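Local structure of protein kinase domain-containing protein (Chaetomium thermophilum, 6Z3U) at residues A195-W200 / M284-L289; A254-R259 / P264-G269; L307-I312 / W330-E335. The protein probably phosphorylates serine and threonine residues of target proteins with ATP, as the cyclin-dependent kinase subunit of the CDK-activating kinase (CAK) complex. One frame throughout, in Å; residues are numbered along the deposited sequence.

Contact 1 of 3, residues A195-W200 / M284-L289; sequences ADIKAW and MVFAEL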
loop_
_atom_site.group_PDB
_atom_site.type_symbol
_atom_site.label_atom_id
_atom_site.label_comp_id
_atom_site.label_asym_id
_atom_site.label_seq_id
_atom_site.Cartn_x
_atom_site.Cartn_y
_atom_site.Cartn_z
ATOM N N ALA B 195 -16.290 31.464 1.815
ATOM C CA ALA B 195 -16.858 30.404 2.641
ATOM C C ALA B 195 -16.871 29.073 1.906
ATOM O O ALA B 195 -16.765 28.016 2.536
ATOM C CB ALA B 195 -18.270 30.781 3.084
ATOM N N ASP B 196 -16.996 29.099 0.578
ATOM C CA ASP B 196 -16.932 27.862 -0.194
ATOM C C ASP B 196 -15.504 27.340 -0.277
ATOM O O ASP B 196 -15.273 26.128 -0.195
ATOM C CB ASP B 196 -17.507 28.093 -1.589
ATOM C CG ASP B 196 -18.948 28.549 -1.548
ATOM O OD1 ASP B 196 -19.715 27.990 -0.736
ATOM O OD2 ASP B 196 -19.312 29.470 -2.310
ATOM N N ILE B 197 -14.533 28.238 -0.449
ATOM C CA ILE B 197 -13.136 27.821 -0.429
ATOM C C ILE B 197 -12.819 27.127 0.889
ATOM O O ILE B 197 -12.162 26.080 0.915
ATOM C CB ILE B 197 -12.218 29.033 -0.673
ATOM C CG1 ILE B 197 -12.502 29.634 -2.054
ATOM C CG2 ILE B 197 -10.751 28.631 -0.543
ATOM C CD1 ILE B 197 -11.701 30.884 -2.361
ATOM N N LYS B 198 -13.279 27.702 2.002
ATOM C CA LYS B 198 -13.019 27.107 3.309
ATOM C C LYS B 198 -13.648 25.723 3.421
ATOM O O LYS B 198 -13.088 24.829 4.064
ATOM C CB LYS B 198 -13.539 28.027 4.414
ATOM C CG LYS B 198 -13.247 27.528 5.820
ATOM C CD LYS B 198 -13.748 28.487 6.896
ATOM C CE LYS B 198 -12.938 29.772 6.934
ATOM N NZ LYS B 198 -13.354 30.661 8.056
ATOM N N ALA B 199 -14.819 25.529 2.810
ATOM C CA ALA B 199 -15.460 24.220 2.864
ATOM C C ALA B 199 -14.684 23.193 2.049
ATOM O O ALA B 199 -14.467 22.064 2.504
ATOM C CB ALA B 199 -16.900 24.319 2.368
ATOM N N TRP B 200 -14.260 23.567 0.840
ATOM C CA TRP B 200 -13.477 22.653 0.012
ATOM C C TRP B 200 -12.138 22.339 0.663
ATOM O O TRP B 200 -11.750 21.172 0.789
ATOM C CB TRP B 200 -13.270 23.260 -1.376
ATOM C CG TRP B 200 -14.497 23.252 -2.237
ATOM C CD1 TRP B 200 -15.487 22.312 -2.247
ATOM C CD2 TRP B 200 -14.872 24.239 -3.205
ATOM N NE1 TRP B 200 -16.449 22.647 -3.170
ATOM C CE2 TRP B 200 -16.095 23.827 -3.769
ATOM C CE3 TRP B 200 -14.290 25.429 -3.651
ATOM C CZ2 TRP B 200 -16.745 24.561 -4.759
ATOM C CZ3 TRP B 200 -14.940 26.158 -4.631
ATOM C CH2 TRP B 200 -16.154 25.721 -5.175
ATOM N N MET B 284 -0.706 25.083 -3.100
ATOM C CA MET B 284 -0.925 25.565 -4.461
ATOM C C MET B 284 -2.385 25.434 -4.877
ATOM O O MET B 284 -2.892 26.283 -5.620
ATOM C CB MET B 284 -0.018 24.813 -5.435
ATOM C CG MET B 284 1.453 25.165 -5.282
ATOM S SD MET B 284 1.759 26.910 -5.620
ATOM C CE MET B 284 3.255 27.193 -4.680
ATOM N N VAL B 285 -3.071 24.384 -4.421
ATOM C CA VAL B 285 -4.507 24.282 -4.666
ATOM C C VAL B 285 -5.249 25.371 -3.903
ATOM O O VAL B 285 -6.188 25.986 -4.422
ATOM C CB VAL B 285 -5.015 22.879 -4.291
ATOM C CG1 VAL B 285 -6.530 22.841 -4.305
ATOM C CG2 VAL B 285 -4.450 21.839 -5.244
ATOM N N PHE B 286 -4.837 25.632 -2.663
ATOM C CA PHE B 286 -5.421 26.734 -1.906
ATOM C C PHE B 286 -5.236 28.047 -2.653
ATOM O O PHE B 286 -6.195 28.798 -2.863
ATOM C CB PHE B 286 -4.774 26.799 -0.521
ATOM C CG PHE B 286 -5.496 27.679 0.465
ATOM C CD1 PHE B 286 -6.679 28.315 0.136
ATOM C CD2 PHE B 286 -4.965 27.880 1.728
ATOM C CE1 PHE B 286 -7.324 29.126 1.051
ATOM C CE2 PHE B 286 -5.605 28.689 2.647
ATOM C CZ PHE B 286 -6.785 29.314 2.307
ATOM N N ALA B 287 -4.006 28.329 -3.084
ATOM C CA ALA B 287 -3.744 29.574 -3.798
ATOM C C ALA B 287 -4.511 29.626 -5.109
ATOM O O ALA B 287 -5.043 30.677 -5.481
ATOM C CB ALA B 287 -2.245 29.732 -4.050
ATOM N N GLU B 288 -4.566 28.506 -5.832
ATOM C CA GLU B 288 -5.292 28.483 -7.097
ATOM C C GLU B 288 -6.779 28.744 -6.901
ATOM O O GLU B 288 -7.422 29.350 -7.767
ATOM C CB GLU B 288 -5.084 27.141 -7.796
ATOM C CG GLU B 288 -5.828 27.017 -9.106
ATOM C CD GLU B 288 -5.293 25.889 -9.955
ATOM O OE1 GLU B 288 -5.932 25.555 -10.976
ATOM O OE2 GLU B 288 -4.227 25.336 -9.599
ATOM N N LEU B 289 -7.348 28.286 -5.784
ATOM C CA LEU B 289 -8.759 28.550 -5.519
ATOM C C LEU B 289 -9.015 30.038 -5.332
ATOM O O LEU B 289 -10.041 30.561 -5.780
ATOM C CB LEU B 289 -9.216 27.770 -4.289
ATOM C CG LEU B 289 -9.583 26.309 -4.543
ATOM C CD1 LEU B 289 -9.582 25.523 -3.243
ATOM C CD2 LEU B 289 -10.939 26.220 -5.223
#
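Ile197 reaches from helix 194-213 to Phe286 and Leu289 on helix 276-291. From CB, which points at the neighbouring helix, the side chain forks. The CG2 branch lies anti to the backbone N (chi1 -62°, measured to CG1) and ends 3.8 Å from Phe286 CE1, meeting the ring obliquely; the same methyl stands 4.1 Å from Leu289 CB. The other branch runs on through CG1 with CD1 fully extended (chi2 177°), and this tip settles against the backbone of the facing helix, CD1 lying 3.8 Å from Leu289 O. That carbonyl oxygen also accepts a hydrogen bond from Tyr192 OH, so Ile197 packs beside a polar atom that already has a partner. One turn on, Trp200 receives the Leu289 branch, its CE3 3.8 Å from Leu289 CD2. Cutting Ile197 back to an alanine is likely to cost Phe286 CE1 and Leu289 CB the CG2 methyl they share, and Leu289 O its CD1 cover, opening a gap on this side of the helix pair. Tyr192 and Leu183 close in on the Trp200 indole. The two segments run nearly antiparallel, at 160° with axes 10.8 Å apart, the buried pairing of helices αE and αF in the core of a protein kinase C-lobe.

Contact 2 of 3, residues A254-R259 / P264-G269; sequences ANVITR and PELLFG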
loop_
_atom_site.group_PDB
_atom_site.type_symbol
_atom_site.label_atom_id
_atom_site.label_comp_id
_atom_site.label_asym_id
_atom_site.label_seq_id
_atom_site.Cartn_x
_atom_site.Cartn_y
_atom_site.Cartn_z
ATOM N N ALA B 254 12.288 11.646 -7.241
ATOM C CA ALA B 254 12.071 13.084 -7.256
ATOM C C ALA B 254 11.098 13.513 -8.343
ATOM O O ALA B 254 10.699 14.683 -8.373
ATOM C CB ALA B 254 13.401 13.813 -7.449
ATOM N N ASN B 255 10.715 12.595 -9.228
ATOM C CA ASN B 255 9.826 12.902 -10.345
ATOM C C ASN B 255 8.403 12.467 -10.000
ATOM O O ASN B 255 7.875 11.475 -10.504
ATOM C CB ASN B 255 10.329 12.217 -11.616
ATOM C CG ASN B 255 9.561 12.641 -12.854
ATOM O OD1 ASN B 255 8.962 13.716 -12.892
ATOM N ND2 ASN B 255 9.579 11.793 -13.876
ATOM N N VAL B 256 7.786 13.234 -9.103
ATOM C CA VAL B 256 6.391 13.045 -8.724
ATOM C C VAL B 256 5.747 14.418 -8.567
ATOM O O VAL B 256 6.426 15.442 -8.478
ATOM C CB VAL B 256 6.236 12.222 -7.427
ATOM C CG1 VAL B 256 6.437 10.742 -7.710
ATOM C CG2 VAL B 256 7.212 12.700 -6.371
ATOM N N ILE B 257 4.416 14.424 -8.523
ATOM C CA ILE B 257 3.635 15.651 -8.404
ATOM C C ILE B 257 3.760 16.461 -9.687
ATOM O O ILE B 257 4.869 16.719 -10.169
ATOM C CB ILE B 257 4.073 16.501 -7.197
ATOM C CG1 ILE B 257 4.179 15.649 -5.933
ATOM C CG2 ILE B 257 3.085 17.631 -6.964
ATOM C CD1 ILE B 257 4.679 16.416 -4.722
ATOM N N THR B 258 2.625 16.883 -10.236
ATOM C CA THR B 258 2.644 17.745 -11.410
ATOM C C THR B 258 3.491 18.982 -11.132
ATOM O O THR B 258 3.513 19.502 -10.014
ATOM C CB THR B 258 1.219 18.139 -11.795
ATOM O OG1 THR B 258 0.435 16.957 -12.000
ATOM C CG2 THR B 258 1.220 18.968 -13.073
ATOM N N ARG B 259 4.200 19.448 -12.166
ATOM C CA ARG B 259 5.186 20.509 -11.984
ATOM C C ARG B 259 4.612 21.686 -11.205
ATOM O O ARG B 259 5.181 22.112 -10.193
ATOM C CB ARG B 259 5.700 20.985 -13.346
ATOM C CG ARG B 259 6.875 21.946 -13.246
ATOM C CD ARG B 259 7.304 22.486 -14.603
ATOM N NE ARG B 259 7.570 21.426 -15.573
ATOM C CZ ARG B 259 6.764 21.095 -16.579
ATOM N NH1 ARG B 259 7.109 20.112 -17.398
ATOM N NH2 ARG B 259 5.622 21.743 -16.781
ATOM N N PRO B 264 9.676 22.669 -3.740
ATOM C CA PRO B 264 11.066 22.938 -4.149
ATOM C C PRO B 264 12.017 21.789 -3.864
ATOM O O PRO B 264 12.934 21.543 -4.657
ATOM C CB PRO B 264 11.426 24.200 -3.350
ATOM C CG PRO B 264 10.443 24.249 -2.223
ATOM C CD PRO B 264 9.184 23.645 -2.753
ATOM N N GLU B 265 11.837 21.079 -2.748
ATOM C CA GLU B 265 12.759 19.995 -2.427
ATOM C C GLU B 265 12.712 18.897 -3.483
ATOM O O GLU B 265 13.735 18.262 -3.761
ATOM C CB GLU B 265 12.453 19.432 -1.034
ATOM C CG GLU B 265 11.092 18.761 -0.868
ATOM C CD GLU B 265 10.044 19.679 -0.261
ATOM O OE1 GLU B 265 10.125 20.909 -0.469
ATOM O OE2 GLU B 265 9.139 19.167 0.434
ATOM N N LEU B 266 11.547 18.672 -4.094
ATOM C CA LEU B 266 11.456 17.693 -5.173
ATOM C C LEU B 266 12.019 18.258 -6.472
ATOM O O LEU B 266 12.657 17.532 -7.242
ATOM C CB LEU B 266 10.006 17.249 -5.363
ATOM C CG LEU B 266 9.619 15.910 -4.726
ATOM C CD1 LEU B 266 10.132 15.797 -3.298
ATOM C CD2 LEU B 266 8.110 15.719 -4.759
ATOM N N LEU B 267 11.803 19.552 -6.724
ATOM C CA LEU B 267 12.435 20.190 -7.873
ATOM C C LEU B 267 13.950 20.078 -7.795
ATOM O O LEU B 267 14.624 19.999 -8.828
ATOM C CB LEU B 267 12.019 21.662 -7.954
ATOM C CG LEU B 267 10.587 21.961 -8.408
ATOM C CD1 LEU B 267 10.171 23.352 -7.985
ATOM C CD2 LEU B 267 10.454 21.811 -9.914
ATOM N N PHE B 268 14.499 20.051 -6.585
ATOM C CA PHE B 268 15.932 19.917 -6.376
ATOM C C PHE B 268 16.387 18.462 -6.319
ATOM O O PHE B 268 17.546 18.202 -5.982
ATOM C CB PHE B 268 16.337 20.645 -5.092
ATOM C CG PHE B 268 16.064 22.129 -5.121
ATOM C CD1 PHE B 268 16.086 22.835 -6.314
ATOM C CD2 PHE B 268 15.779 22.814 -3.952
ATOM C CE1 PHE B 268 15.838 24.194 -6.338
ATOM C CE2 PHE B 268 15.530 24.173 -3.972
ATOM C CZ PHE B 268 15.558 24.861 -5.166
ATOM N N GLY B 269 15.512 17.514 -6.648
ATOM C CA GLY B 269 15.916 16.124 -6.723
ATOM C C GLY B 269 16.025 15.415 -5.397
ATOM O O GLY B 269 16.754 14.422 -5.296
#
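Val256 and Ile257 each turn a methyl onto the same branch of Leu266, and their torsions explain how. In Val256 the first torsion (chi1 -78°) puts CG1 anti to the carbonyl carbon and leaves CG2 between the backbone N and the carbonyl carbon, from where it lies 3.5 Å from Leu266 CD2. Ile257 sends an extended CG1-CD1 arm across Leu266 at about a right angle, with its CD1 likewise 3.5 Å from Leu266 CD2. Leu266, pointing at the loop from the short helix 264-267, is thus held at one methyl by two neighbouring residues, while its CG lies 4.0 Å from Ala254 O. Val277 and Tyr273 also touch it. At the other end Ala254 CB rests 3.5 Å from Gly269 CA. Gly269, with its positive phi, closes the helix as the C-prime residue of a Schellman motif: Gly269 N bonds Leu266 O at 2.9 Å, and Ala270 N reaches back to Glu265 O. Ile257 itself has a phi of 69°, as the matching valine does in CDK2, and next to it Thr258 OG1 hydrogen-bonds Asp220, the predicted proton acceptor. Glu265 makes a salt bridge with Arg371, the signature kinase pair of the APE-motif glutamate. The whole is the P+1 loop of a kinase activation segment, packed on helix αEF.

Contact 3 of 3, residues L307-I312 / W330-E335; sequences LICKHI and WDPMEE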
loop_
_atom_site.group_PDB
_atom_site.type_symbol
_atom_site.label_atom_id
_atom_site.label_comp_id
_atom_site.label_asym_id
_atom_site.label_seq_id
_atom_site.Cartn_x
_atom_site.Cartn_y
_atom_site.Cartn_z
ATOM N N LEU B 307 9.963 30.617 -10.775
ATOM C CA LEU B 307 8.684 31.139 -10.310
ATOM C C LEU B 307 8.599 31.104 -8.790
ATOM O O LEU B 307 8.151 32.070 -8.164
ATOM C CB LEU B 307 7.536 30.348 -10.932
ATOM C CG LEU B 307 7.188 30.681 -12.385
ATOM C CD1 LEU B 307 6.116 29.733 -12.907
ATOM C CD2 LEU B 307 6.733 32.122 -12.520
ATOM N N ILE B 308 9.030 30.001 -8.175
ATOM C CA ILE B 308 9.008 29.926 -6.718
ATOM C C ILE B 308 9.921 30.992 -6.128
ATOM O O ILE B 308 9.582 31.639 -5.130
ATOM C CB ILE B 308 9.392 28.514 -6.244
ATOM C CG1 ILE B 308 8.332 27.509 -6.701
ATOM C CG2 ILE B 308 9.535 28.484 -4.730
ATOM C CD1 ILE B 308 8.695 26.064 -6.448
ATOM N N CYS B 309 11.090 31.200 -6.739
ATOM C CA CYS B 309 11.980 32.261 -6.281
ATOM C C CYS B 309 11.313 33.626 -6.402
ATOM O O CYS B 309 11.460 34.480 -5.521
ATOM C CB CYS B 309 13.286 32.233 -7.078
ATOM S SG CYS B 309 14.380 30.837 -6.703
ATOM N N LYS B 310 10.571 33.848 -7.487
ATOM C CA LYS B 310 9.975 35.159 -7.722
ATOM C C LYS B 310 8.828 35.423 -6.752
ATOM O O LYS B 310 8.750 36.496 -6.144
ATOM C CB LYS B 310 9.504 35.258 -9.175
ATOM C CG LYS B 310 8.881 36.593 -9.560
ATOM C CD LYS B 310 8.231 36.516 -10.937
ATOM C CE LYS B 310 7.487 37.801 -11.289
ATOM N NZ LYS B 310 8.402 38.920 -11.656
ATOM N N HIS B 311 7.933 34.447 -6.585
ATOM C CA HIS B 311 6.681 34.666 -5.872
ATOM C C HIS B 311 6.698 34.206 -4.421
ATOM O O HIS B 311 5.852 34.658 -3.643
ATOM C CB HIS B 311 5.524 33.960 -6.594
ATOM C CG HIS B 311 5.123 34.605 -7.886
ATOM N ND1 HIS B 311 5.837 35.632 -8.465
ATOM C CD2 HIS B 311 4.066 34.377 -8.701
ATOM C CE1 HIS B 311 5.241 36.004 -9.584
ATOM N NE2 HIS B 311 4.163 35.258 -9.750
ATOM N N ILE B 312 7.615 33.327 -4.033
ATOM C CA ILE B 312 7.718 32.855 -2.657
ATOM C C ILE B 312 9.008 33.333 -2.003
ATOM O O ILE B 312 8.993 33.847 -0.884
ATOM C CB ILE B 312 7.599 31.317 -2.585
ATOM C CG1 ILE B 312 6.173 30.868 -2.908
ATOM C CG2 ILE B 312 7.998 30.816 -1.205
ATOM C CD1 ILE B 312 5.952 30.566 -4.364
ATOM N N TRP B 330 19.346 23.860 -8.292
ATOM C CA TRP B 330 19.610 24.811 -9.360
ATOM C C TRP B 330 19.043 26.165 -8.964
ATOM O O TRP B 330 18.012 26.251 -8.292
ATOM C CB TRP B 330 19.014 24.348 -10.691
ATOM C CG TRP B 330 19.241 25.321 -11.802
ATOM C CD1 TRP B 330 20.347 25.414 -12.597
ATOM C CD2 TRP B 330 18.340 26.340 -12.246
ATOM N NE1 TRP B 330 20.189 26.430 -13.508
ATOM C CE2 TRP B 330 18.965 27.014 -13.313
ATOM C CE3 TRP B 330 17.064 26.748 -11.846
ATOM C CZ2 TRP B 330 18.359 28.071 -13.986
ATOM C CZ3 TRP B 330 16.463 27.798 -12.514
ATOM C CH2 TRP B 330 17.110 28.448 -13.571
ATOM N N ASP B 331 19.738 27.222 -9.379
ATOM C CA ASP B 331 19.344 28.588 -9.085
ATOM C C ASP B 331 19.503 29.412 -10.356
ATOM O O ASP B 331 20.487 29.231 -11.089
ATOM C CB ASP B 331 20.199 29.187 -7.960
ATOM C CG ASP B 331 19.669 30.519 -7.475
ATOM O OD1 ASP B 331 18.586 30.533 -6.851
ATOM O OD2 ASP B 331 20.332 31.549 -7.721
ATOM N N PRO B 332 18.560 30.313 -10.655
ATOM C CA PRO B 332 18.671 31.101 -11.896
ATOM C C PRO B 332 19.841 32.069 -11.909
ATOM O O PRO B 332 20.097 32.682 -12.954
ATOM C CB PRO B 332 17.334 31.852 -11.961
ATOM C CG PRO B 332 16.859 31.915 -10.548
ATOM C CD PRO B 332 17.347 30.656 -9.889
ATOM N N MET B 333 20.559 32.219 -10.797
ATOM C CA MET B 333 21.703 33.125 -10.716
ATOM C C MET B 333 21.294 34.566 -11.010
ATOM O O MET B 333 21.977 35.296 -11.732
ATOM C CB MET B 333 22.824 32.669 -11.652
ATOM C CG MET B 333 23.569 31.448 -11.135
ATOM S SD MET B 333 24.771 30.782 -12.298
ATOM C CE MET B 333 25.666 32.262 -12.767
ATOM N N GLU B 334 20.169 34.979 -10.438
ATOM C CA GLU B 334 19.731 36.365 -10.422
ATOM C C GLU B 334 19.832 36.898 -9.000
ATOM O O GLU B 334 20.121 36.160 -8.054
ATOM C CB GLU B 334 18.296 36.499 -10.944
ATOM C CG GLU B 334 18.108 36.076 -12.396
ATOM C CD GLU B 334 18.799 37.009 -13.376
ATOM O OE1 GLU B 334 19.446 37.978 -12.923
ATOM O OE2 GLU B 334 18.695 36.774 -14.599
ATOM N N GLU B 335 19.601 38.194 -8.854
ATOM C CA GLU B 335 19.625 38.796 -7.529
ATOM C C GLU B 335 18.619 38.077 -6.638
ATOM O O GLU B 335 17.420 38.063 -6.960
ATOM C CB GLU B 335 19.304 40.284 -7.602
ATOM C CG GLU B 335 20.524 41.186 -7.529
ATOM C CD GLU B 335 21.327 40.974 -6.258
ATOM O OE1 GLU B 335 22.446 40.425 -6.342
ATOM O OE2 GLU B 335 20.825 41.331 -5.170
#
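Cys309, on helix 301-311 (αG of the kinase C-lobe), faces an Asx turn, Asp331 to Met333, in the insert that CMGC kinases carry after that helix. The cysteine directs its CB at the loop, and SG, anti to the carbonyl carbon (chi1 -71°), is the one atom that makes the approach. Two groups meet it, one charged and one apolar. Pro332 also aims its CB at the helix, and its ring carbon CD lies 4.4 Å from Cys309 SG. Asp331 leaves the backbone in a different direction, but its carboxylate swings in far enough to bring OD1 within 4.2 Å of Cys309 SG, a loose approach with no hydrogen bond. Contact here is thin, 68 Å² in all; Trp330 of the insert also packs on Met302, Ile305 and Thr306 of the same helix. The indole carries Pro332 N over one face, toward the rim. Of the two carboxylate oxygens, OD1 is merely the one nearer the cysteine, whereas Asp331 OD2, farther from the helix, accepts from Met333 N at 3.2 Å, the donor standing 56° out of the carboxylate plane.

How the contacts relate
All three contacts lie in the helical C-lobe of the kinase domain. Along the chain, residues 195-200 come first, then both halves of contact 2, then 284-289 to complete contact 1, and lastly contact 3. Helix 276-291 follows helix 264-267 and precedes helix 301-311, so the chain leads from the activation segment through the lobe's core to its periphery. Contact 1 is separate, its centre 23 Å from that of contact 2 and 26 Å from that of contact 3. Contacts 2 and 3, 16 Å apart between centres, touch: Leu267 CD1 lies 3.4 Å from Ile308 CD1, and Phe268 CE1 3.6 Å from Trp330 O. Helix 264-267, where the activation segment ends, and the CMGC insert both pack on helix 301-311.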